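Local coordinates for protein transcription elongation factor SPT6 (Candida glabrata, PDB 3PJP) that binds the phosphorylated RNA polymerase II C-terminal repeat domain through its tandem SH2 module and probably acts as a histone H3-H4 chaperone during transcription elongation, at residues A[23-28]-A[32-37]; A[59-64]-A[84-89]; A[133-138]-A[187-192]. All coordinates share one frame; numbering follows the deposited sequence.

Contact 1: A[23-28]-A[32-37]; sequences DYLRSK and DFVIRQ. With ACT (acetate ion), chain C.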
loop_
_atom_site.group_PDB
_atom_site.type_symbol
_atom_site.label_atom_id
_atom_site.label_comp_id
_atom_site.label_asym_id
_atom_site.label_seq_id
_atom_site.Cartn_x
_atom_site.Cartn_y
_atom_site.Cartn_z
ATOM N N ASP A 23 -3.927 -18.578 0.712
ATOM C CA ASP A 23 -3.531 -19.860 0.140
ATOM C C ASP A 23 -3.940 -19.958 -1.328
ATOM O O ASP A 23 -3.186 -20.470 -2.154
ATOM C CB ASP A 23 -4.101 -21.029 0.945
ATOM C CG ASP A 23 -3.398 -21.212 2.280
ATOM O OD1 ASP A 23 -2.306 -20.630 2.466
ATOM O OD2 ASP A 23 -3.935 -21.947 3.137
ATOM N N TYR A 24 -5.126 -19.453 -1.655
ATOM C CA TYR A 24 -5.599 -19.488 -3.034
ATOM C C TYR A 24 -4.742 -18.616 -3.957
ATOM O O TYR A 24 -4.439 -19.010 -5.084
ATOM C CB TYR A 24 -7.076 -19.077 -3.100
ATOM C CG TYR A 24 -7.668 -19.004 -4.490
ATOM C CD1 TYR A 24 -8.201 -20.135 -5.098
ATOM C CD2 TYR A 24 -7.724 -17.798 -5.178
ATOM C CE1 TYR A 24 -8.758 -20.065 -6.365
ATOM C CE2 TYR A 24 -8.275 -17.717 -6.451
ATOM C CZ TYR A 24 -8.791 -18.860 -7.038
ATOM O OH TYR A 24 -9.346 -18.791 -8.298
ATOM N N LEU A 25 -4.333 -17.438 -3.473
ATOM C CA LEU A 25 -3.564 -16.523 -4.302
ATOM C C LEU A 25 -2.060 -16.761 -4.294
ATOM O O LEU A 25 -1.336 -16.128 -5.062
ATOM C CB LEU A 25 -3.809 -15.083 -3.860
ATOM C CG LEU A 25 -5.205 -14.503 -4.026
ATOM C CD1 LEU A 25 -5.258 -13.150 -3.288
ATOM C CD2 LEU A 25 -5.540 -14.345 -5.504
ATOM N N ARG A 26 -1.583 -17.652 -3.431
ATOM C CA ARG A 26 -0.143 -17.768 -3.216
ATOM C C ARG A 26 0.660 -18.009 -4.493
ATOM O O ARG A 26 1.774 -17.511 -4.631
ATOM C CB ARG A 26 0.190 -18.831 -2.168
ATOM C CG ARG A 26 1.648 -18.797 -1.743
ATOM C CD ARG A 26 1.915 -19.773 -0.622
ATOM N NE ARG A 26 0.861 -19.724 0.384
ATOM C CZ ARG A 26 0.789 -18.821 1.354
ATOM N NH1 ARG A 26 1.723 -17.880 1.464
ATOM N NH2 ARG A 26 -0.213 -18.865 2.223
ATOM N N SER A 27 0.091 -18.757 -5.430
ATOM C CA SER A 27 0.797 -19.091 -6.661
ATOM C C SER A 27 0.465 -18.131 -7.805
ATOM O O SER A 27 0.976 -18.282 -8.914
ATOM C CB SER A 27 0.461 -20.521 -7.083
ATOM O OG SER A 27 -0.881 -20.598 -7.538
ATOM N N LYS A 28 -0.391 -17.150 -7.537
ATOM C CA LYS A 28 -0.768 -16.172 -8.553
ATOM C C LYS A 28 0.274 -15.052 -8.663
ATOM O O LYS A 28 1.367 -15.153 -8.109
ATOM C CB LYS A 28 -2.163 -15.605 -8.261
ATOM C CG LYS A 28 -3.266 -16.668 -8.199
ATOM C CD LYS A 28 -3.463 -17.345 -9.543
ATOM C CE LYS A 28 -4.615 -18.343 -9.506
ATOM N NZ LYS A 28 -5.923 -17.697 -9.198
ATOM N N ASP A 32 -3.278 -9.999 -8.595
ATOM C CA ASP A 32 -4.369 -10.976 -8.571
ATOM C C ASP A 32 -5.110 -10.884 -7.248
ATOM O O ASP A 32 -4.513 -10.573 -6.221
ATOM C CB ASP A 32 -3.860 -12.391 -8.832
ATOM C CG ASP A 32 -3.499 -12.602 -10.276
ATOM O OD1 ASP A 32 -4.152 -11.979 -11.143
ATOM O OD2 ASP A 32 -2.564 -13.373 -10.550
ATOM N N PHE A 33 -6.417 -11.121 -7.278
ATOM C CA PHE A 33 -7.250 -10.840 -6.120
ATOM C C PHE A 33 -8.454 -11.770 -6.060
ATOM O O PHE A 33 -8.747 -12.485 -7.011
ATOM C CB PHE A 33 -7.723 -9.370 -6.146
ATOM C CG PHE A 33 -8.706 -9.073 -7.241
ATOM C CD1 PHE A 33 -10.079 -9.140 -7.010
ATOM C CD2 PHE A 33 -8.264 -8.761 -8.506
ATOM C CE1 PHE A 33 -10.988 -8.881 -8.031
ATOM C CE2 PHE A 33 -9.176 -8.505 -9.533
ATOM C CZ PHE A 33 -10.533 -8.571 -9.285
ATOM N N VAL A 34 -9.136 -11.749 -4.923
ATOM C CA VAL A 34 -10.480 -12.291 -4.812
ATOM C C VAL A 34 -11.328 -11.338 -3.996
ATOM O O VAL A 34 -10.817 -10.611 -3.137
ATOM C CB VAL A 34 -10.511 -13.670 -4.122
ATOM C CG1 VAL A 34 -9.862 -14.733 -5.010
ATOM C CG2 VAL A 34 -9.850 -13.604 -2.750
ATOM N N ILE A 35 -12.623 -11.329 -4.280
ATOM C CA ILE A 35 -13.592 -10.704 -3.400
ATOM C C ILE A 35 -14.130 -11.834 -2.521
ATOM O O ILE A 35 -14.295 -12.960 -2.982
ATOM C CB ILE A 35 -14.722 -10.057 -4.218
ATOM C CG1 ILE A 35 -14.123 -9.197 -5.324
ATOM C CG2 ILE A 35 -15.661 -9.265 -3.326
ATOM C CD1 ILE A 35 -15.157 -8.525 -6.203
ATOM N N ARG A 36 -14.383 -11.557 -1.250
ATOM C CA ARG A 36 -14.763 -12.639 -0.353
ATOM C C ARG A 36 -15.651 -12.198 0.796
ATOM O O ARG A 36 -15.955 -11.007 0.964
ATOM C CB ARG A 36 -13.519 -13.329 0.213
ATOM C CG ARG A 36 -12.599 -12.390 0.985
ATOM C CD ARG A 36 -11.492 -13.183 1.682
ATOM N NE ARG A 36 -10.544 -12.337 2.410
ATOM C CZ ARG A 36 -10.745 -11.864 3.637
ATOM N NH1 ARG A 36 -11.880 -12.118 4.273
ATOM N NH2 ARG A 36 -9.813 -11.123 4.229
ATOM N N GLN A 37 -16.044 -13.193 1.579
ATOM C CA GLN A 37 -16.754 -13.029 2.835
ATOM C C GLN A 37 -15.872 -12.258 3.811
ATOM O O GLN A 37 -14.667 -12.488 3.881
ATOM C CB GLN A 37 -17.088 -14.423 3.390
ATOM C CG GLN A 37 -17.515 -14.487 4.850
ATOM C CD GLN A 37 -17.536 -15.921 5.384
ATOM O OE1 GLN A 37 -18.533 -16.635 5.253
ATOM N NE2 GLN A 37 -16.429 -16.345 5.977
HETATM C C ACT C . -11.708 -10.345 7.144
HETATM O O ACT C . -10.530 -10.502 6.768
HETATM O OXT ACT C . -12.472 -11.322 6.976
HETATM C CH3 ACT C . -12.173 -9.061 7.760
#
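D32, L25 and V34 bury the most surface here, and each is met in a different way. L25 lays its CD2 methyl against the peptide joining D32 to F33, 3.8 Å from F33 N and 3.9 Å from D32 C, so it rests mainly on backbone. On the D32 carboxylate, OD2 comes within 3.2 Å of K28 CB, the two side chains crossing at roughly a right angle. This is not an ion pair: the K28 chain bends at chi2 and chi4, and NZ stays 5.6 Å from D32 OD2. The polar partner of that oxygen is E29 N, a hydrogen bond that ties the residue before the strand to the loop following the type I turn L25-K28; the turn itself is closed by K28 N to L25 O (2.8 Å). Further along, V34 CG1 lies 3.7 Å from both CD2 and CE2 of Y24, approaching the ring obliquely. D32 points toward the turn and V34 toward the helix, whereas F33 points away and packs on helix 86-105.

Past this packing, R36 holds an acetate end-on in its guanidinium plane, NH1 to OXT at 2.9 Å (171°) and NH2 to O at 2.7 Å (165°). T48 OG1 accepts from R36 NE, which steadies the group, and S39 N adds a bond to the acetate. The beta-alpha-beta unit 13-14, 18-25, 33-37, with an arginine in the FVIR counterpart of the FLVR motif, corresponds to the phosphate-binding half of an SH2 fold; the acetate probably marks the phosphate site.

Contact 2: A[59-64]-A[84-89]; sequences VDIQEL and HDLDQI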
loop_
_atom_site.group_PDB
_atom_site.type_symbol
_atom_site.label_atom_id
_atom_site.label_comp_id
_atom_site.label_asym_id
_atom_site.label_seq_id
_atom_site.Cartn_x
_atom_site.Cartn_y
_atom_site.Cartn_z
ATOM N N VAL A 59 -8.491 -5.940 2.226
ATOM C CA VAL A 59 -9.156 -4.647 2.118
ATOM C C VAL A 59 -10.614 -4.815 2.499
ATOM O O VAL A 59 -11.320 -5.663 1.933
ATOM C CB VAL A 59 -9.047 -4.133 0.685
ATOM C CG1 VAL A 59 -9.685 -2.740 0.547
ATOM C CG2 VAL A 59 -7.589 -4.108 0.253
ATOM N N ASP A 60 -11.072 -4.033 3.471
ATOM C CA ASP A 60 -12.458 -4.151 3.894
ATOM C C ASP A 60 -13.380 -3.299 3.050
ATOM O O ASP A 60 -13.049 -2.177 2.686
ATOM C CB ASP A 60 -12.644 -3.793 5.364
ATOM C CG ASP A 60 -14.091 -3.931 5.805
ATOM O OD1 ASP A 60 -14.535 -5.069 6.060
ATOM O OD2 ASP A 60 -14.780 -2.899 5.898
ATOM N N ILE A 61 -14.540 -3.868 2.735
ATOM C CA ILE A 61 -15.602 -3.153 2.039
ATOM C C ILE A 61 -16.827 -3.051 2.950
ATOM O O ILE A 61 -17.398 -4.066 3.361
ATOM C CB ILE A 61 -15.983 -3.869 0.724
ATOM C CG1 ILE A 61 -14.766 -3.990 -0.194
ATOM C CG2 ILE A 61 -17.063 -3.092 -0.008
ATOM C CD1 ILE A 61 -14.968 -4.992 -1.319
ATOM N N GLN A 62 -17.224 -1.828 3.275
ATOM C CA GLN A 62 -18.422 -1.606 4.079
ATOM C C GLN A 62 -19.628 -1.352 3.174
ATOM O O GLN A 62 -19.578 -0.527 2.248
ATOM C CB GLN A 62 -18.222 -0.419 5.024
ATOM C CG GLN A 62 -19.493 0.076 5.714
ATOM C CD GLN A 62 -19.823 -0.679 6.987
ATOM O OE1 GLN A 62 -19.063 -0.645 7.960
ATOM N NE2 GLN A 62 -20.964 -1.369 6.992
ATOM N N GLU A 63 -20.727 -2.054 3.430
ATOM C CA GLU A 63 -21.941 -1.813 2.648
ATOM C C GLU A 63 -22.843 -0.789 3.307
ATOM O O GLU A 63 -22.964 -0.748 4.527
ATOM C CB GLU A 63 -22.739 -3.098 2.497
ATOM C CG GLU A 63 -22.040 -4.198 1.775
ATOM C CD GLU A 63 -22.922 -5.423 1.710
ATOM O OE1 GLU A 63 -22.972 -6.150 2.715
ATOM O OE2 GLU A 63 -23.584 -5.631 0.673
ATOM N N LEU A 64 -23.486 0.030 2.482
ATOM C CA LEU A 64 -24.564 0.894 2.931
ATOM C C LEU A 64 -25.764 0.687 2.023
ATOM O O LEU A 64 -25.633 0.190 0.902
ATOM C CB LEU A 64 -24.157 2.364 2.858
ATOM C CG LEU A 64 -22.795 2.783 3.411
ATOM C CD1 LEU A 64 -22.592 4.256 3.142
ATOM C CD2 LEU A 64 -22.675 2.468 4.898
ATOM N N HIS A 84 -20.244 2.665 -6.349
ATOM C CA HIS A 84 -21.549 2.094 -6.667
ATOM C C HIS A 84 -21.594 0.577 -6.604
ATOM O O HIS A 84 -22.629 -0.011 -6.268
ATOM C CB HIS A 84 -21.983 2.514 -8.072
ATOM C CG HIS A 84 -22.116 3.989 -8.246
ATOM N ND1 HIS A 84 -23.053 4.736 -7.567
ATOM C CD2 HIS A 84 -21.430 4.857 -9.025
ATOM C CE1 HIS A 84 -22.934 6.007 -7.917
ATOM N NE2 HIS A 84 -21.960 6.105 -8.805
ATOM N N ASP A 85 -20.494 -0.066 -6.974
ATOM C CA ASP A 85 -20.519 -1.516 -7.134
ATOM C C ASP A 85 -19.111 -2.098 -7.165
ATOM O O ASP A 85 -18.120 -1.357 -7.162
ATOM C CB ASP A 85 -21.294 -1.893 -8.405
ATOM C CG ASP A 85 -20.765 -1.180 -9.634
ATOM O OD1 ASP A 85 -19.604 -1.441 -10.000
ATOM O OD2 ASP A 85 -21.505 -0.360 -10.232
ATOM N N LEU A 86 -19.027 -3.425 -7.182
ATOM C CA LEU A 86 -17.734 -4.091 -7.084
ATOM C C LEU A 86 -16.874 -3.838 -8.313
ATOM O O LEU A 86 -15.662 -3.702 -8.204
ATOM C CB LEU A 86 -17.930 -5.603 -6.889
ATOM C CG LEU A 86 -18.513 -6.010 -5.535
ATOM C CD1 LEU A 86 -18.965 -7.466 -5.576
ATOM C CD2 LEU A 86 -17.522 -5.818 -4.420
ATOM N N ASP A 87 -17.480 -3.787 -9.493
ATOM C CA ASP A 87 -16.675 -3.551 -10.685
ATOM C C ASP A 87 -16.021 -2.170 -10.660
ATOM O O ASP A 87 -14.902 -1.995 -11.141
ATOM C CB ASP A 87 -17.510 -3.724 -11.953
ATOM C CG ASP A 87 -17.771 -5.182 -12.268
ATOM O OD1 ASP A 87 -16.847 -6.003 -12.088
ATOM O OD2 ASP A 87 -18.896 -5.506 -12.688
ATOM N N GLN A 88 -16.730 -1.195 -10.111
ATOM C CA GLN A 88 -16.182 0.160 -10.008
ATOM C C GLN A 88 -15.002 0.177 -9.033
ATOM O O GLN A 88 -14.005 0.877 -9.266
ATOM C CB GLN A 88 -17.242 1.180 -9.579
ATOM C CG GLN A 88 -16.729 2.621 -9.615
ATOM C CD GLN A 88 -17.705 3.599 -9.014
ATOM O OE1 GLN A 88 -18.736 3.207 -8.472
ATOM N NE2 GLN A 88 -17.390 4.882 -9.111
ATOM N N ILE A 89 -15.125 -0.577 -7.942
ATOM C CA ILE A 89 -14.023 -0.725 -6.977
ATOM C C ILE A 89 -12.812 -1.332 -7.662
ATOM O O ILE A 89 -11.700 -0.869 -7.482
ATOM C CB ILE A 89 -14.423 -1.570 -5.750
ATOM C CG1 ILE A 89 -15.431 -0.810 -4.889
ATOM C CG2 ILE A 89 -13.190 -1.956 -4.897
ATOM C CD1 ILE A 89 -16.042 -1.631 -3.788
#
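I61 forks toward helix 86-105, and each branch finds its own partner. Its CD1 lies 4.1 Å from L86 CD2, with the two side chains crossing at about a right angle, while its CG2 meets I89 CD1 tip to tip at 4.2 Å. A chi1 of -58° aims the two branches: CG1 leaves anti to the carbonyl carbon and CG2 anti to the backbone N, and the isoleucine straddles the gap between two residues three apart in the helix. No hydrogen bond crosses the contact, and the closest CA pair, I61 and L86, is 9.4 Å apart.

Around this first shell, I47 of the adjacent strand touches both I61 and I89. V78 and Y83 add to the I89 side, and I8 and H10 also touch L86.

The next layer fixes where the helix begins. D85 is its N-cap, OD1 accepting from Q88 N at 2.9 Å (151°). Q88 in turn accepts at OE1 from H84 N, 2.7 Å and nearly straight (171°); because that donor lies one residue before the N-cap, the pair falls short of a strict capping box. These bonds help fix the first turn, from which I89 points toward the strand and L86 brings its CD2 near it.

A hydrophobic seam between the second helix and the central antiparallel strands is a hallmark of the SH2 fold, here in the N-terminal domain of the tandem.

Contact 3: A[133-138]-A[187-192]; sequences SVYYFS and GFKTLL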
loop_
_atom_site.group_PDB
_atom_site.type_symbol
_atom_site.label_atom_id
_atom_site.label_comp_id
_atom_site.label_asym_id
_atom_site.label_seq_id
_atom_site.Cartn_x
_atom_site.Cartn_y
_atom_site.Cartn_z
ATOM N N SER A 133 23.907 12.936 0.854
ATOM C CA SER A 133 22.686 12.373 1.401
ATOM C C SER A 133 22.280 11.173 0.553
ATOM O O SER A 133 22.614 11.093 -0.627
ATOM C CB SER A 133 21.575 13.420 1.414
ATOM O OG SER A 133 21.273 13.851 0.096
ATOM N N VAL A 134 21.566 10.231 1.154
ATOM C CA VAL A 134 21.053 9.099 0.401
ATOM C C VAL A 134 19.705 8.709 0.975
ATOM O O VAL A 134 19.435 8.939 2.155
ATOM C CB VAL A 134 22.023 7.899 0.420
ATOM C CG1 VAL A 134 22.100 7.292 1.814
ATOM C CG2 VAL A 134 21.606 6.852 -0.600
ATOM N N TYR A 135 18.849 8.147 0.129
ATOM C CA TYR A 135 17.585 7.594 0.595
ATOM C C TYR A 135 17.073 6.503 -0.337
ATOM O O TYR A 135 17.271 6.563 -1.553
ATOM C CB TYR A 135 16.525 8.690 0.791
ATOM C CG TYR A 135 15.995 9.350 -0.472
ATOM C CD1 TYR A 135 14.795 8.941 -1.038
ATOM C CD2 TYR A 135 16.670 10.412 -1.064
ATOM C CE1 TYR A 135 14.293 9.555 -2.178
ATOM C CE2 TYR A 135 16.173 11.033 -2.206
ATOM C CZ TYR A 135 14.986 10.597 -2.753
ATOM O OH TYR A 135 14.484 11.202 -3.880
ATOM N N TYR A 136 16.424 5.504 0.253
ATOM C CA TYR A 136 15.828 4.402 -0.490
ATOM C C TYR A 136 14.447 4.073 0.051
ATOM O O TYR A 136 14.158 4.338 1.216
ATOM C CB TYR A 136 16.718 3.167 -0.398
ATOM C CG TYR A 136 18.043 3.351 -1.086
ATOM C CD1 TYR A 136 18.105 3.598 -2.450
ATOM C CD2 TYR A 136 19.234 3.285 -0.371
ATOM C CE1 TYR A 136 19.324 3.774 -3.090
ATOM C CE2 TYR A 136 20.452 3.454 -0.999
ATOM C CZ TYR A 136 20.491 3.701 -2.358
ATOM O OH TYR A 136 21.703 3.873 -2.985
ATOM N N PHE A 137 13.597 3.512 -0.809
ATOM C CA PHE A 137 12.330 2.920 -0.400
ATOM C C PHE A 137 12.499 1.413 -0.435
ATOM O O PHE A 137 13.231 0.884 -1.277
ATOM C CB PHE A 137 11.206 3.315 -1.370
ATOM C CG PHE A 137 10.988 4.791 -1.487
ATOM C CD1 PHE A 137 10.231 5.473 -0.548
ATOM C CD2 PHE A 137 11.533 5.500 -2.544
ATOM C CE1 PHE A 137 10.025 6.835 -0.659
ATOM C CE2 PHE A 137 11.331 6.868 -2.658
ATOM C CZ PHE A 137 10.576 7.531 -1.722
ATOM N N SER A 138 11.831 0.724 0.485
ATOM C CA SER A 138 11.769 -0.734 0.465
ATOM C C SER A 138 10.430 -1.227 1.020
ATOM O O SER A 138 9.688 -0.481 1.653
ATOM C CB SER A 138 12.948 -1.329 1.248
ATOM O OG SER A 138 12.895 -0.930 2.600
ATOM N N GLY A 187 8.072 15.832 -1.598
ATOM C CA GLY A 187 7.453 16.043 -0.300
ATOM C C GLY A 187 8.351 15.608 0.846
ATOM O O GLY A 187 8.437 16.294 1.869
ATOM N N PHE A 188 9.007 14.462 0.680
ATOM C CA PHE A 188 10.024 14.003 1.618
ATOM C C PHE A 188 11.103 15.074 1.812
ATOM O O PHE A 188 11.448 15.427 2.945
ATOM C CB PHE A 188 10.623 12.680 1.118
ATOM C CG PHE A 188 11.966 12.341 1.707
ATOM C CD1 PHE A 188 12.108 12.137 3.066
ATOM C CD2 PHE A 188 13.076 12.191 0.890
ATOM C CE1 PHE A 188 13.336 11.805 3.601
ATOM C CE2 PHE A 188 14.312 11.865 1.419
ATOM C CZ PHE A 188 14.439 11.672 2.774
ATOM N N LYS A 189 11.634 15.598 0.713
ATOM C CA LYS A 189 12.703 16.590 0.813
ATOM C C LYS A 189 12.240 17.854 1.534
ATOM O O LYS A 189 13.005 18.467 2.279
ATOM C CB LYS A 189 13.299 16.903 -0.562
ATOM C CG LYS A 189 14.023 15.711 -1.184
ATOM C CD LYS A 189 14.512 16.003 -2.590
ATOM C CE LYS A 189 15.143 14.762 -3.208
ATOM N NZ LYS A 189 15.592 14.993 -4.608
ATOM N N THR A 190 10.977 18.217 1.347
ATOM C CA THR A 190 10.405 19.394 2.005
ATOM C C THR A 190 10.280 19.148 3.518
ATOM O O THR A 190 10.566 20.030 4.341
ATOM C CB THR A 190 9.049 19.764 1.357
ATOM O OG1 THR A 190 9.279 20.233 0.024
ATOM C CG2 THR A 190 8.323 20.833 2.145
ATOM N N LEU A 191 9.887 17.929 3.874
ATOM C CA LEU A 191 9.723 17.539 5.266
ATOM C C LEU A 191 11.057 17.425 6.000
ATOM O O LEU A 191 11.081 17.331 7.229
ATOM C CB LEU A 191 8.953 16.211 5.354
ATOM C CG LEU A 191 7.477 16.339 4.988
ATOM C CD1 LEU A 191 6.849 14.969 4.776
ATOM C CD2 LEU A 191 6.719 17.135 6.053
ATOM N N LEU A 192 12.170 17.412 5.266
ATOM C CA LEU A 192 13.484 17.421 5.924
ATOM C C LEU A 192 13.893 18.823 6.376
ATOM O O LEU A 192 14.794 18.972 7.179
ATOM C CB LEU A 192 14.572 16.852 5.015
ATOM C CG LEU A 192 14.420 15.375 4.655
ATOM C CD1 LEU A 192 15.547 14.944 3.740
ATOM C CD2 LEU A 192 14.377 14.519 5.912
HETATM O O HOH W 1 16.021 12.179 -5.932
#
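Y135 and F188 meet as an edge-to-face aromatic pair, joining the central sheet of the second SH2 domain to its C-terminal helix 181-191. F188 supplies the edge and Y135 the face: centroids are 4.9 Å apart and the planes stand at 54°, well short of perpendicular. The touching atom is F188 CE2, 3.6 Å from Y135 CG and displaced toward the rim of the Y135 ring; it also comes to 3.9 Å from Y135 CB. The contact therefore centres on the base of the tyrosine, and the two side chains run past one another in opposite senses.

Torsions put the rings there. Y135 places CG between its backbone N and carbonyl carbon (chi1 70°), which turns the ring over the helix-facing side of strand 134-139. F188 extends from the helix with CG anti to the backbone N (chi1 160°), carrying its ring across the gap between backbones whose closest CA atoms, Y135 and F188, are 10.0 Å apart. The pair belongs to a larger aromatic cluster: F151, on the neighbouring strand, makes another edge-to-face contact with F188 and touches Y135, while C185 packs on Y135 from one helical turn earlier. The strand neighbours V134 and Y136 pack on helix 115-128 instead, so the sheet is covered by a helix on either side.

K189 works at the far end of the tyrosine. Extended beyond CG, its chain crosses the Y135 side chain at about a right angle, and CE reaches 3.7 Å from Y135 OH. The ammonium makes no direct bond to the phenol; one water, 2.7 Å from Y135 OH, accepts from K189 NZ at 3.1 Å.

Contacts 1 and 2 share the six-stranded sheet of the N-terminal SH2 domain. Their centres are 17 Å apart, and they touch through I35 CD1 and L86 CD1 at 4.0 Å, so strand 33-37 packs on helix 18-25 in contact 1 while also meeting helix 86-105, the helix of contact 2. Contact 3 joins the corresponding sheet and last helix of the second SH2 domain; its centre is 34 Å from either of the others, with nearest atoms about 18 to 19 Å away and the centre of the chain between. All three follow in series along the sequence. Each SH2 domain thus has its own sheet-helix packing in these contacts, and the acetate-bearing arginine is in the first.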